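Local coordinates for conserved Archaeal protein (Sulfolobus acidocaldarius, PDB 4OPC) that reduces the double bonds of the geranylgeranyl chains of archaeal membrane lipids, with one FAD bound per subunit, at residues K152-A157 / R162-K167; L317-F320 / D324-A327; W217-K222 / A254-K259. All coordinates share one frame; numbering follows the deposited sequence.

Interaction 1 (K152-A157 / R162-K167); sequences KVVVEA and RSFRSK. With FDA (dihydroflavine-adenine dinucleotide), chain B.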
loop_
_atom_site.group_PDB
_atom_site.type_symbol
_atom_site.label_atom_id
_atom_site.label_comp_id
_atom_site.label_asym_id
_atom_site.label_seq_id
_atom_site.Cartn_x
_atom_site.Cartn_y
_atom_site.Cartn_z
ATOM N N LYS A 152 -1.975 4.958 -25.988
ATOM C CA LYS A 152 -2.204 6.344 -25.580
ATOM C C LYS A 152 -1.806 6.579 -24.123
ATOM O O LYS A 152 -1.342 7.662 -23.767
ATOM C CB LYS A 152 -3.667 6.762 -25.792
ATOM C CG LYS A 152 -4.152 6.683 -27.217
ATOM C CD LYS A 152 -3.149 7.280 -28.208
ATOM C CE LYS A 152 -3.048 8.784 -28.109
ATOM N NZ LYS A 152 -2.096 9.328 -29.124
ATOM N N VAL A 153 -2.038 5.582 -23.270
ATOM C CA VAL A 153 -1.677 5.667 -21.858
ATOM C C VAL A 153 -1.089 4.338 -21.407
ATOM O O VAL A 153 -1.623 3.266 -21.723
ATOM C CB VAL A 153 -2.899 5.990 -20.952
ATOM C CG1 VAL A 153 -2.450 6.265 -19.515
ATOM C CG2 VAL A 153 -3.682 7.175 -21.476
ATOM N N VAL A 154 0.020 4.413 -20.689
ATOM C CA VAL A 154 0.584 3.277 -19.977
ATOM C C VAL A 154 0.149 3.400 -18.517
ATOM O O VAL A 154 0.253 4.479 -17.919
ATOM C CB VAL A 154 2.121 3.269 -20.046
ATOM C CG1 VAL A 154 2.706 2.276 -19.040
ATOM C CG2 VAL A 154 2.604 2.908 -21.444
ATOM N N VAL A 155 -0.366 2.311 -17.957
ATOM C CA VAL A 155 -0.640 2.246 -16.530
ATOM C C VAL A 155 0.512 1.467 -15.917
ATOM O O VAL A 155 0.697 0.282 -16.208
ATOM C CB VAL A 155 -1.985 1.546 -16.246
ATOM C CG1 VAL A 155 -2.175 1.362 -14.756
ATOM C CG2 VAL A 155 -3.134 2.354 -16.838
ATOM N N GLU A 156 1.330 2.154 -15.123
ATOM C CA GLU A 156 2.505 1.563 -14.504
ATOM C C GLU A 156 2.083 0.978 -13.163
ATOM O O GLU A 156 1.825 1.704 -12.204
ATOM C CB GLU A 156 3.586 2.637 -14.311
ATOM C CG GLU A 156 5.015 2.172 -14.591
ATOM C CD GLU A 156 5.699 1.493 -13.408
ATOM O OE1 GLU A 156 4.999 0.992 -12.510
ATOM O OE2 GLU A 156 6.946 1.416 -13.400
ATOM N N ALA A 157 2.003 -0.344 -13.114
ATOM C CA ALA A 157 1.501 -1.063 -11.957
ATOM C C ALA A 157 2.504 -2.153 -11.568
ATOM O O ALA A 157 2.123 -3.277 -11.229
ATOM C CB ALA A 157 0.137 -1.662 -12.272
ATOM N N ARG A 162 9.016 -0.761 -9.545
ATOM C CA ARG A 162 8.981 0.493 -10.316
ATOM C C ARG A 162 9.801 0.348 -11.584
ATOM O O ARG A 162 10.541 1.241 -11.975
ATOM C CB ARG A 162 9.488 1.664 -9.471
ATOM C CG ARG A 162 8.622 1.903 -8.263
ATOM C CD ARG A 162 9.349 2.727 -7.241
ATOM N NE ARG A 162 10.222 1.900 -6.414
ATOM C CZ ARG A 162 11.352 2.317 -5.854
ATOM N NH1 ARG A 162 11.801 3.549 -6.072
ATOM N NH2 ARG A 162 12.042 1.485 -5.095
ATOM N N SER A 163 9.660 -0.803 -12.230
ATOM C CA SER A 163 10.632 -1.230 -13.226
ATOM C C SER A 163 10.471 -0.603 -14.607
ATOM O O SER A 163 11.314 -0.810 -15.487
ATOM C CB SER A 163 10.581 -2.746 -13.350
ATOM O OG SER A 163 9.304 -3.146 -13.821
ATOM N N PHE A 164 9.389 0.133 -14.808
ATOM C CA PHE A 164 9.186 0.847 -16.060
ATOM C C PHE A 164 9.439 2.338 -15.882
ATOM O O PHE A 164 10.264 2.924 -16.588
ATOM C CB PHE A 164 7.768 0.568 -16.566
ATOM C CG PHE A 164 7.445 1.177 -17.901
ATOM C CD1 PHE A 164 7.768 0.510 -19.071
ATOM C CD2 PHE A 164 6.776 2.384 -17.986
ATOM C CE1 PHE A 164 7.433 1.048 -20.303
ATOM C CE2 PHE A 164 6.450 2.921 -19.223
ATOM C CZ PHE A 164 6.782 2.247 -20.374
ATOM N N ARG A 165 8.763 2.958 -14.917
ATOM C CA ARG A 165 8.923 4.399 -14.721
ATOM C C ARG A 165 10.345 4.794 -14.326
ATOM O O ARG A 165 10.777 5.918 -14.618
ATOM C CB ARG A 165 7.896 4.958 -13.731
ATOM C CG ARG A 165 8.068 4.520 -12.279
ATOM C CD ARG A 165 6.912 5.075 -11.456
ATOM N NE ARG A 165 7.065 4.906 -10.011
ATOM C CZ ARG A 165 7.768 5.717 -9.228
ATOM N NH1 ARG A 165 8.397 6.767 -9.744
ATOM N NH2 ARG A 165 7.848 5.471 -7.925
ATOM N N SER A 166 11.084 3.886 -13.691
ATOM C CA SER A 166 12.460 4.197 -13.303
ATOM C C SER A 166 13.379 4.314 -14.512
ATOM O O SER A 166 14.518 4.757 -14.383
ATOM C CB SER A 166 13.017 3.150 -12.348
ATOM O OG SER A 166 13.082 1.881 -12.970
ATOM N N LYS A 167 12.883 3.922 -15.686
ATOM C CA LYS A 167 13.677 3.969 -16.914
ATOM C C LYS A 167 13.383 5.202 -17.751
ATOM O O LYS A 167 13.943 5.364 -18.840
ATOM C CB LYS A 167 13.472 2.687 -17.726
ATOM C CG LYS A 167 14.010 1.462 -16.995
ATOM C CD LYS A 167 13.899 0.188 -17.808
ATOM C CE LYS A 167 14.381 -0.999 -16.997
ATOM N NZ LYS A 167 14.448 -2.248 -17.816
HETATM P PA FDA B . 2.416 -6.195 -6.841
HETATM O O1A FDA B . 3.845 -6.225 -6.461
HETATM O O2A FDA B . 1.472 -7.137 -6.105
HETATM O O5B FDA B . 2.287 -6.506 -8.388
HETATM C C5B FDA B . 3.229 -5.953 -9.328
HETATM C C4B FDA B . 3.226 -6.845 -10.542
HETATM O O4B FDA B . 4.005 -6.230 -11.589
HETATM C C3B FDA B . 3.815 -8.242 -10.322
HETATM O O3B FDA B . 2.853 -9.255 -10.612
HETATM C C2B FDA B . 5.063 -8.264 -11.224
HETATM O O2B FDA B . 5.310 -9.544 -11.786
HETATM C C1B FDA B . 4.692 -7.246 -12.292
HETATM N N9A FDA B . 5.788 -6.583 -12.987
HETATM C C8A FDA B . 6.782 -5.816 -12.430
HETATM N N7A FDA B . 7.591 -5.271 -13.310
HETATM C C5A FDA B . 7.088 -5.701 -14.529
HETATM C C6A FDA B . 7.466 -5.429 -15.858
HETATM N N6A FDA B . 8.446 -4.589 -16.194
HETATM N N1A FDA B . 6.721 -5.973 -16.841
HETATM C C2A FDA B . 5.710 -6.783 -16.511
HETATM N N3A FDA B . 5.236 -7.081 -15.299
HETATM C C4A FDA B . 5.958 -6.480 -14.346
HETATM N N1 FDA B . -1.478 -5.085 2.125
HETATM C C2 FDA B . -2.753 -5.340 2.563
HETATM O O2 FDA B . -3.718 -4.734 2.110
HETATM N N3 FDA B . -2.905 -6.325 3.504
HETATM C C4 FDA B . -1.905 -7.020 4.152
HETATM O O4 FDA B . -2.195 -7.970 4.877
HETATM C C4X FDA B . -0.610 -6.675 3.711
HETATM N N5 FDA B . 0.463 -7.321 4.251
HETATM C C5X FDA B . 1.693 -7.263 3.628
HETATM C C6 FDA B . 2.714 -8.126 4.001
HETATM C C7 FDA B . 3.928 -8.150 3.332
HETATM C C7M FDA B . 4.950 -9.196 3.693
HETATM C C8 FDA B . 4.152 -7.248 2.281
HETATM C C8M FDA B . 5.438 -7.298 1.487
HETATM C C9 FDA B . 3.137 -6.363 1.914
HETATM C C9A FDA B . 1.906 -6.374 2.559
HETATM N N10 FDA B . 0.841 -5.522 2.188
HETATM C C10 FDA B . -0.423 -5.763 2.680
HETATM C "C1'" FDA B . 0.965 -4.583 1.045
HETATM C "C2'" FDA B . 0.354 -5.194 -0.230
HETATM O "O2'" FDA B . 0.777 -6.551 -0.391
HETATM C "C3'" FDA B . 0.789 -4.399 -1.464
HETATM O "O3'" FDA B . 0.596 -3.018 -1.193
HETATM C "C4'" FDA B . 0.009 -4.706 -2.750
HETATM O "O4'" FDA B . -0.087 -6.111 -2.985
HETATM C "C5'" FDA B . 0.631 -4.021 -3.944
HETATM O "O5'" FDA B . -0.058 -4.411 -5.150
HETATM P P FDA B . 0.512 -3.960 -6.564
HETATM O O1P FDA B . -0.414 -4.494 -7.577
HETATM O O2P FDA B . 0.822 -2.471 -6.593
HETATM O O3P FDA B . 1.946 -4.663 -6.672
#
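Glu156, on strand 153-156, sends its carboxylate into the backbone of 162-167, where OE2 accepts two successive amides. The bond from Arg165 N is nearly straight (174°) and short, 2.8 Å to Glu156 OE2, and uses the anti lone pair, away from OE1. Phe164 N comes from the anti side too, tilted out of the carboxylate plane, at 3.1 Å from the same OE2. Glu156 CG lies 3.7 Å from Phe164 CB, and from there the chain bends at chi2, turning the carboxylate toward the two amides; carboxylate and phenyl planes stand 64° apart. With CG anti to its own backbone N (chi1 -176°), Phe164 reaches back along the strand until CE2 lies 3.8 Å from Val154 CG1, the two side chains meeting from opposite directions. The ring also packs on Ile12 and on the FAD-binding Ala123. Arg165 passes OE2 with its aliphatic CG, while its guanidinium goes on to the carbonyls of Ser290, Glu176 and Ile174. Nearby, Ser163 OG donates to N7A of the adenine of the reduced FAD at 2.8 Å. Were an alanine to stand at Glu156, the amides of Phe164 and Arg165 would probably lose their shared acceptor and the turn carrying Ser163 would be less firmly placed. Since OE1 bonds to the hydroxyls of Thr158 and Ser290, both oxygens of this buried carboxylate are satisfied, which is likely to stabilise its anionic form.

Interaction 2 (L317-F320 / D324-A327); sequences LSAF and DFSA
With chi1 at -57°, Phe325 has its CG anti to its own carbonyl carbon, and this swings the ring back over the end of helix 302-322, where Phe320 offers it a face. The result is a T-shaped stack with the planes at 70°: the CE1-CZ edge of Phe325 points at the face of Phe320. Phe325 CZ stands 3.7 Å above the plane of the Phe320 ring, over its centre. The methyl of Ala319 packs against the same side chain, CB 3.7 Å from Phe325 CD1. The contact thus closes the short connection leaving helix 302-322 for helix 327-330. Across it the backbone contributes a weak bond from Asp324 N to Ala319 O, 3.4 Å long and bent to 123°. Asp324 then organises the exit as an Asx turn, its OD1 accepting from Ser326 N at 3.1 Å and also from Ser326 OG at 2.6 Å. Both donors reach OD1 from the same face of the carboxylate, one on the anti side and the other on the syn side. Ser326 is the N-cap of the following helix, its OG also bonded to the amide of Gly329, while Phe325 is tied through its backbone to Gly283.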
loop_
_atom_site.group_PDB
_atom_site.type_symbol
_atom_site.label_atom_id
_atom_site.label_comp_id
_atom_site.label_asym_id
_atom_site.label_seq_id
_atom_site.Cartn_x
_atom_site.Cartn_y
_atom_site.Cartn_z
ATOM N N LEU A 317 -10.654 7.187 -18.896
ATOM C CA LEU A 317 -11.910 7.376 -19.616
ATOM C C LEU A 317 -12.135 8.851 -19.943
ATOM O O LEU A 317 -12.590 9.178 -21.040
ATOM C CB LEU A 317 -13.083 6.774 -18.841
ATOM C CG LEU A 317 -13.001 5.248 -18.720
ATOM C CD1 LEU A 317 -14.048 4.715 -17.754
ATOM C CD2 LEU A 317 -13.118 4.573 -20.083
ATOM N N SER A 318 -11.798 9.748 -19.024
ATOM C CA SER A 318 -11.922 11.172 -19.300
ATOM C C SER A 318 -10.972 11.617 -20.411
ATOM O O SER A 318 -11.360 12.384 -21.300
ATOM C CB SER A 318 -11.694 11.984 -18.027
ATOM O OG SER A 318 -12.732 11.733 -17.099
ATOM N N ALA A 319 -9.742 11.119 -20.376
ATOM C CA ALA A 319 -8.753 11.461 -21.394
ATOM C C ALA A 319 -9.187 11.027 -22.791
ATOM O O ALA A 319 -8.906 11.718 -23.776
ATOM C CB ALA A 319 -7.397 10.863 -21.045
ATOM N N PHE A 320 -9.865 9.885 -22.890
ATOM C CA PHE A 320 -10.381 9.453 -24.187
ATOM C C PHE A 320 -11.520 10.344 -24.687
ATOM O O PHE A 320 -11.746 10.437 -25.890
ATOM C CB PHE A 320 -10.737 7.955 -24.185
ATOM C CG PHE A 320 -9.557 7.078 -24.487
ATOM C CD1 PHE A 320 -9.161 6.864 -25.801
ATOM C CD2 PHE A 320 -8.817 6.508 -23.472
ATOM C CE1 PHE A 320 -8.053 6.085 -26.094
ATOM C CE2 PHE A 320 -7.701 5.733 -23.758
ATOM C CZ PHE A 320 -7.319 5.522 -25.072
ATOM N N ASP A 324 -6.940 14.259 -24.751
ATOM C CA ASP A 324 -5.778 14.884 -24.110
ATOM C C ASP A 324 -5.097 13.901 -23.150
ATOM O O ASP A 324 -5.614 13.633 -22.067
ATOM C CB ASP A 324 -6.230 16.144 -23.359
ATOM C CG ASP A 324 -5.069 16.961 -22.797
ATOM O OD1 ASP A 324 -3.907 16.527 -22.889
ATOM O OD2 ASP A 324 -5.323 18.055 -22.245
ATOM N N PHE A 325 -3.943 13.370 -23.553
ATOM C CA PHE A 325 -3.227 12.383 -22.753
ATOM C C PHE A 325 -1.979 12.988 -22.107
ATOM O O PHE A 325 -1.107 12.277 -21.601
ATOM C CB PHE A 325 -2.887 11.158 -23.608
ATOM C CG PHE A 325 -4.093 10.514 -24.227
ATOM C CD1 PHE A 325 -4.919 9.689 -23.478
ATOM C CD2 PHE A 325 -4.418 10.758 -25.553
ATOM C CE1 PHE A 325 -6.047 9.105 -24.055
ATOM C CE2 PHE A 325 -5.534 10.174 -26.133
ATOM C CZ PHE A 325 -6.349 9.351 -25.379
ATOM N N SER A 326 -1.911 14.313 -22.104
ATOM C CA SER A 326 -0.866 15.012 -21.375
ATOM C C SER A 326 -1.058 14.846 -19.881
ATOM O O SER A 326 -2.089 14.338 -19.411
ATOM C CB SER A 326 -0.892 16.504 -21.704
ATOM O OG SER A 326 -2.043 17.145 -21.147
ATOM N N ALA A 327 -0.066 15.295 -19.122
ATOM C CA ALA A 327 -0.206 15.331 -17.671
ATOM C C ALA A 327 -1.506 16.020 -17.252
ATOM O O ALA A 327 -2.228 15.523 -16.382
ATOM C CB ALA A 327 0.983 16.017 -17.044
#

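Interaction 3 (W217-K222 / A254-K259); sequences WWYFPK and APDVDK. With PGT ((1S)-2-{[{[(2R)-2,3-dihydroxypropyl]oxy}(hydroxy)phosphoryl]oxy}-1-[(palmitoyloxy)methyl]ethyl stearate), chain C.
Tyr219 and Asp256 meet head-on, the phenol hydroxyl donating to Asp256 OD2 over a short 2.5 Å from OH to OD2. The carboxylate presents its syn lone pair, and OD2 lies in the plane of the tyrosine ring, at its edge. Ring and carboxylate are nearly coplanar, 30° apart, and Asp256 OD1 comes alongside the ring at 3.6 Å from Tyr219 CE2. On the same edge the methyl of Ala254 packs at 4.1 Å, between its CB and Tyr219 CE2. Two torsions set this up: Tyr219 extends with CG anti to its backbone N (chi1 180°), while Asp256 folds its CG between backbone N and carbonyl carbon (chi1 54°). The aspartate is carried by a type I beta turn from Ala254 to Val257, which follows helix 242-253, and its backbone is bonded to Lys194. Around the tyrosine ring stand Arg204 and Phe206 of strand 202-206, Val227 of strand 226-234, and Thr193, which also touches Asp256.

Side chains alternate along strand 216-221, so the neighbours of Tyr219 lie on the other face of the strand, where the ligands are. The indole of Trp218 has carbon C39 of the bound diacyl phospholipid over one face, 3.4 Å from CZ3, and its NE1 is held by Asn228. Phe220 brings CZ to 3.9 Å from lipid carbon C35, and Trp218 CD1 sits over the centre of its ring. Both aromatics touch the reduced flavin cofactor as well. One face of the strand therefore ties the sheet to the helix 242-253 connection. The other lines the pocket shared by lipid and cofactor, where the substrate's isoprenoid chains probably lie, within the large mixed beta-sheet of the geranylgeranyl reductase catalytic domain.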
loop_
_atom_site.group_PDB
_atom_site.type_symbol
_atom_site.label_atom_id
_atom_site.label_comp_id
_atom_site.label_asym_id
_atom_site.label_seq_id
_atom_site.Cartn_x
_atom_site.Cartn_y
_atom_site.Cartn_z
ATOM N N TRP A 217 4.888 -7.093 14.392
ATOM C CA TRP A 217 4.627 -8.500 14.136
ATOM C C TRP A 217 3.135 -8.693 13.950
ATOM O O TRP A 217 2.324 -7.934 14.502
ATOM C CB TRP A 217 5.081 -9.358 15.317
ATOM C CG TRP A 217 6.504 -9.825 15.255
ATOM C CD1 TRP A 217 7.616 -9.144 15.679
ATOM C CD2 TRP A 217 6.963 -11.093 14.778
ATOM N NE1 TRP A 217 8.739 -9.913 15.477
ATOM C CE2 TRP A 217 8.364 -11.113 14.925
ATOM C CE3 TRP A 217 6.325 -12.213 14.240
ATOM C CZ2 TRP A 217 9.136 -12.213 14.552
ATOM C CZ3 TRP A 217 7.091 -13.304 13.880
ATOM C CH2 TRP A 217 8.479 -13.299 14.047
ATOM N N TRP A 218 2.760 -9.716 13.189
ATOM C CA TRP A 218 1.346 -10.010 13.040
ATOM C C TRP A 218 1.051 -11.490 13.019
ATOM O O TRP A 218 1.923 -12.310 12.723
ATOM C CB TRP A 218 0.773 -9.344 11.789
ATOM C CG TRP A 218 1.177 -9.951 10.473
ATOM C CD1 TRP A 218 0.613 -11.038 9.863
ATOM C CD2 TRP A 218 2.185 -9.463 9.574
ATOM N NE1 TRP A 218 1.231 -11.275 8.656
ATOM C CE2 TRP A 218 2.192 -10.318 8.452
ATOM C CE3 TRP A 218 3.092 -8.395 9.619
ATOM C CZ2 TRP A 218 3.061 -10.128 7.376
ATOM C CZ3 TRP A 218 3.955 -8.213 8.565
ATOM C CH2 TRP A 218 3.931 -9.072 7.451
ATOM N N TYR A 219 -0.207 -11.814 13.304
ATOM C CA TYR A 219 -0.709 -13.178 13.344
ATOM C C TYR A 219 -2.125 -13.058 12.777
ATOM O O TYR A 219 -3.049 -12.634 13.479
ATOM C CB TYR A 219 -0.676 -13.666 14.803
ATOM C CG TYR A 219 -1.164 -15.072 15.092
ATOM C CD1 TYR A 219 -2.521 -15.350 15.189
ATOM C CD2 TYR A 219 -0.262 -16.103 15.345
ATOM C CE1 TYR A 219 -2.972 -16.620 15.501
ATOM C CE2 TYR A 219 -0.705 -17.386 15.660
ATOM C CZ TYR A 219 -2.064 -17.631 15.736
ATOM O OH TYR A 219 -2.543 -18.885 16.048
ATOM N N PHE A 220 -2.270 -13.382 11.491
ATOM C CA PHE A 220 -3.521 -13.181 10.762
ATOM C C PHE A 220 -4.131 -14.562 10.480
ATOM O O PHE A 220 -3.662 -15.270 9.577
ATOM C CB PHE A 220 -3.253 -12.479 9.417
ATOM C CG PHE A 220 -2.896 -11.012 9.516
ATOM C CD1 PHE A 220 -2.873 -10.327 10.723
ATOM C CD2 PHE A 220 -2.603 -10.313 8.358
ATOM C CE1 PHE A 220 -2.553 -8.973 10.764
ATOM C CE2 PHE A 220 -2.286 -8.976 8.391
ATOM C CZ PHE A 220 -2.264 -8.295 9.592
ATOM N N PRO A 221 -5.174 -14.957 11.235
ATOM C CA PRO A 221 -5.714 -16.306 11.003
ATOM C C PRO A 221 -6.365 -16.443 9.631
ATOM O O PRO A 221 -7.099 -15.552 9.180
ATOM C CB PRO A 221 -6.768 -16.464 12.108
ATOM C CG PRO A 221 -6.348 -15.468 13.191
ATOM C CD PRO A 221 -5.800 -14.305 12.401
ATOM N N LYS A 222 -6.077 -17.565 8.981
ATOM C CA LYS A 222 -6.679 -17.913 7.698
ATOM C C LYS A 222 -7.676 -19.065 7.850
ATOM O O LYS A 222 -8.149 -19.628 6.857
ATOM C CB LYS A 222 -5.590 -18.292 6.697
ATOM C CG LYS A 222 -4.848 -17.098 6.104
ATOM C CD LYS A 222 -3.788 -17.556 5.109
ATOM C CE LYS A 222 -3.204 -16.396 4.317
ATOM N NZ LYS A 222 -4.144 -15.898 3.267
ATOM N N ALA A 254 3.829 -16.832 17.863
ATOM C CA ALA A 254 3.157 -18.001 17.308
ATOM C C ALA A 254 3.710 -19.270 17.944
ATOM O O ALA A 254 4.320 -20.095 17.263
ATOM C CB ALA A 254 3.333 -18.042 15.791
ATOM N N PRO A 255 3.497 -19.440 19.256
ATOM C CA PRO A 255 4.010 -20.636 19.924
ATOM C C PRO A 255 3.274 -21.889 19.457
ATOM O O PRO A 255 3.765 -22.992 19.670
ATOM C CB PRO A 255 3.707 -20.368 21.400
ATOM C CG PRO A 255 2.545 -19.442 21.379
ATOM C CD PRO A 255 2.759 -18.564 20.184
ATOM N N ASP A 256 2.131 -21.700 18.805
ATOM C CA ASP A 256 1.229 -22.789 18.446
ATOM C C ASP A 256 1.451 -23.383 17.058
ATOM O O ASP A 256 0.819 -24.382 16.717
ATOM C CB ASP A 256 -0.227 -22.319 18.555
ATOM C CG ASP A 256 -0.508 -21.056 17.743
ATOM O OD1 ASP A 256 0.334 -20.130 17.730
ATOM O OD2 ASP A 256 -1.590 -20.981 17.123
ATOM N N VAL A 257 2.322 -22.787 16.252
ATOM C CA VAL A 257 2.458 -23.244 14.867
ATOM C C VAL A 257 3.250 -24.538 14.758
ATOM O O VAL A 257 4.116 -24.831 15.577
ATOM C CB VAL A 257 3.103 -22.192 13.946
ATOM C CG1 VAL A 257 2.182 -20.995 13.792
ATOM C CG2 VAL A 257 4.473 -21.774 14.466
ATOM N N ASP A 258 2.938 -25.312 13.728
ATOM C CA ASP A 258 3.682 -26.515 13.424
ATOM C C ASP A 258 4.714 -26.147 12.362
ATOM O O ASP A 258 4.378 -25.975 11.186
ATOM C CB ASP A 258 2.731 -27.585 12.902
ATOM C CG ASP A 258 3.399 -28.926 12.738
ATOM O OD1 ASP A 258 4.627 -28.959 12.535
ATOM O OD2 ASP A 258 2.694 -29.949 12.815
ATOM N N LYS A 259 5.972 -26.020 12.776
ATOM C CA LYS A 259 7.031 -25.570 11.874
ATOM C C LYS A 259 7.418 -26.612 10.823
ATOM O O LYS A 259 8.268 -26.352 9.966
ATOM C CB LYS A 259 8.259 -25.108 12.662
ATOM C CG LYS A 259 8.069 -23.763 13.360
ATOM C CD LYS A 259 9.396 -23.182 13.819
ATOM C CE LYS A 259 9.641 -23.462 15.284
ATOM N NZ LYS A 259 8.697 -22.685 16.127
HETATM C C48 PGT C . 4.737 1.554 11.691
HETATM C C47 PGT C . 4.800 1.902 10.218
HETATM C C46 PGT C . 5.146 0.661 9.423
HETATM C C45 PGT C . 4.138 -0.430 9.727
HETATM C C44 PGT C . 4.034 -1.398 8.568
HETATM C C43 PGT C . 4.731 -2.701 8.915
HETATM C C42 PGT C . 4.754 -3.576 7.682
HETATM C C41 PGT C . 3.333 -3.975 7.374
HETATM C C40 PGT C . 3.306 -5.295 6.644
HETATM C C39 PGT C . 1.994 -5.966 6.987
HETATM C C38 PGT C . 0.851 -5.059 6.612
HETATM C C37 PGT C . -0.436 -5.665 7.118
HETATM C C36 PGT C . -1.579 -4.803 6.642
HETATM C C35 PGT C . -2.852 -5.150 7.379
HETATM C C34 PGT C . -3.982 -4.302 6.827
HETATM C C33 PGT C . -5.202 -4.351 7.721
HETATM C C32 PGT C . -6.477 -4.335 6.899
HETATM C C31 PGT C . -6.859 -2.937 6.440
HETATM O O31 PGT C . -7.051 -2.758 5.252
HETATM O O2 PGT C . -6.983 -1.852 7.344
HETATM C C2 PGT C . -8.294 -1.488 7.736
HETATM C C1 PGT C . -9.002 -0.615 6.720
HETATM O O3P PGT C . -8.432 -0.538 5.428
HETATM P P PGT C . -7.910 0.871 4.923
HETATM O O1P PGT C . -7.221 1.482 6.124
HETATM O O2P PGT C . -6.935 0.732 3.764
HETATM O O4P PGT C . -9.087 1.838 4.458
HETATM C C4 PGT C . -10.444 1.599 4.772
HETATM C C5 PGT C . -11.318 2.745 4.314
HETATM O O5 PGT C . -12.291 2.263 3.416
HETATM C C6 PGT C . -10.466 3.793 3.639
HETATM O O6 PGT C . -10.683 3.804 2.247
HETATM C C3 PGT C . -8.289 -0.646 8.999
HETATM O O3 PGT C . -7.829 -1.340 10.134
HETATM C C11 PGT C . -7.134 -0.505 11.031
HETATM O O11 PGT C . -7.581 0.591 11.307
HETATM C C12 PGT C . -5.828 -0.968 11.642
HETATM C C13 PGT C . -5.506 -0.166 12.885
HETATM C C14 PGT C . -4.184 -0.642 13.450
HETATM C C15 PGT C . -3.064 0.273 13.003
HETATM C C16 PGT C . -1.766 -0.119 13.679
HETATM C C17 PGT C . -1.147 1.115 14.299
HETATM C C18 PGT C . -0.028 0.731 15.243
HETATM C C19 PGT C . 0.372 1.933 16.076
HETATM C C20 PGT C . -0.706 2.269 17.089
HETATM C C21 PGT C . -0.122 2.224 18.487
HETATM C C22 PGT C . -0.810 3.234 19.381
HETATM C C23 PGT C . 0.133 3.607 20.506
HETATM C C24 PGT C . -0.399 4.807 21.258
HETATM C C25 PGT C . 0.664 5.883 21.319
HETATM C C26 PGT C . 0.103 7.185 20.788
#

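Overall arrangement
Interactions 1 and 2 are neighbours in the dinucleotide-binding half of the chain, their centres 16 Å apart, and they touch: Val153 CG2 lies 3.4 Å from Phe325 CD1, and Lys152 CB 3.9 Å from Phe320 CZ. Lys152 and Val153 thus pack on the end of helix 302-322 and the loop that follows it, while the far end of strand 153-156 leads to the adenine end of the cofactor. Interaction 3 lies on the opposite side of the chain's centre, its own centre 47 Å from that of interaction 2. The cofactor bridges interactions 1 and 3, whose nearest atoms are about 18 Å apart: Ser163 binds its adenine, and Trp218 and Phe220 border both cofactor and lipid. Interaction 2 lies away from these sites.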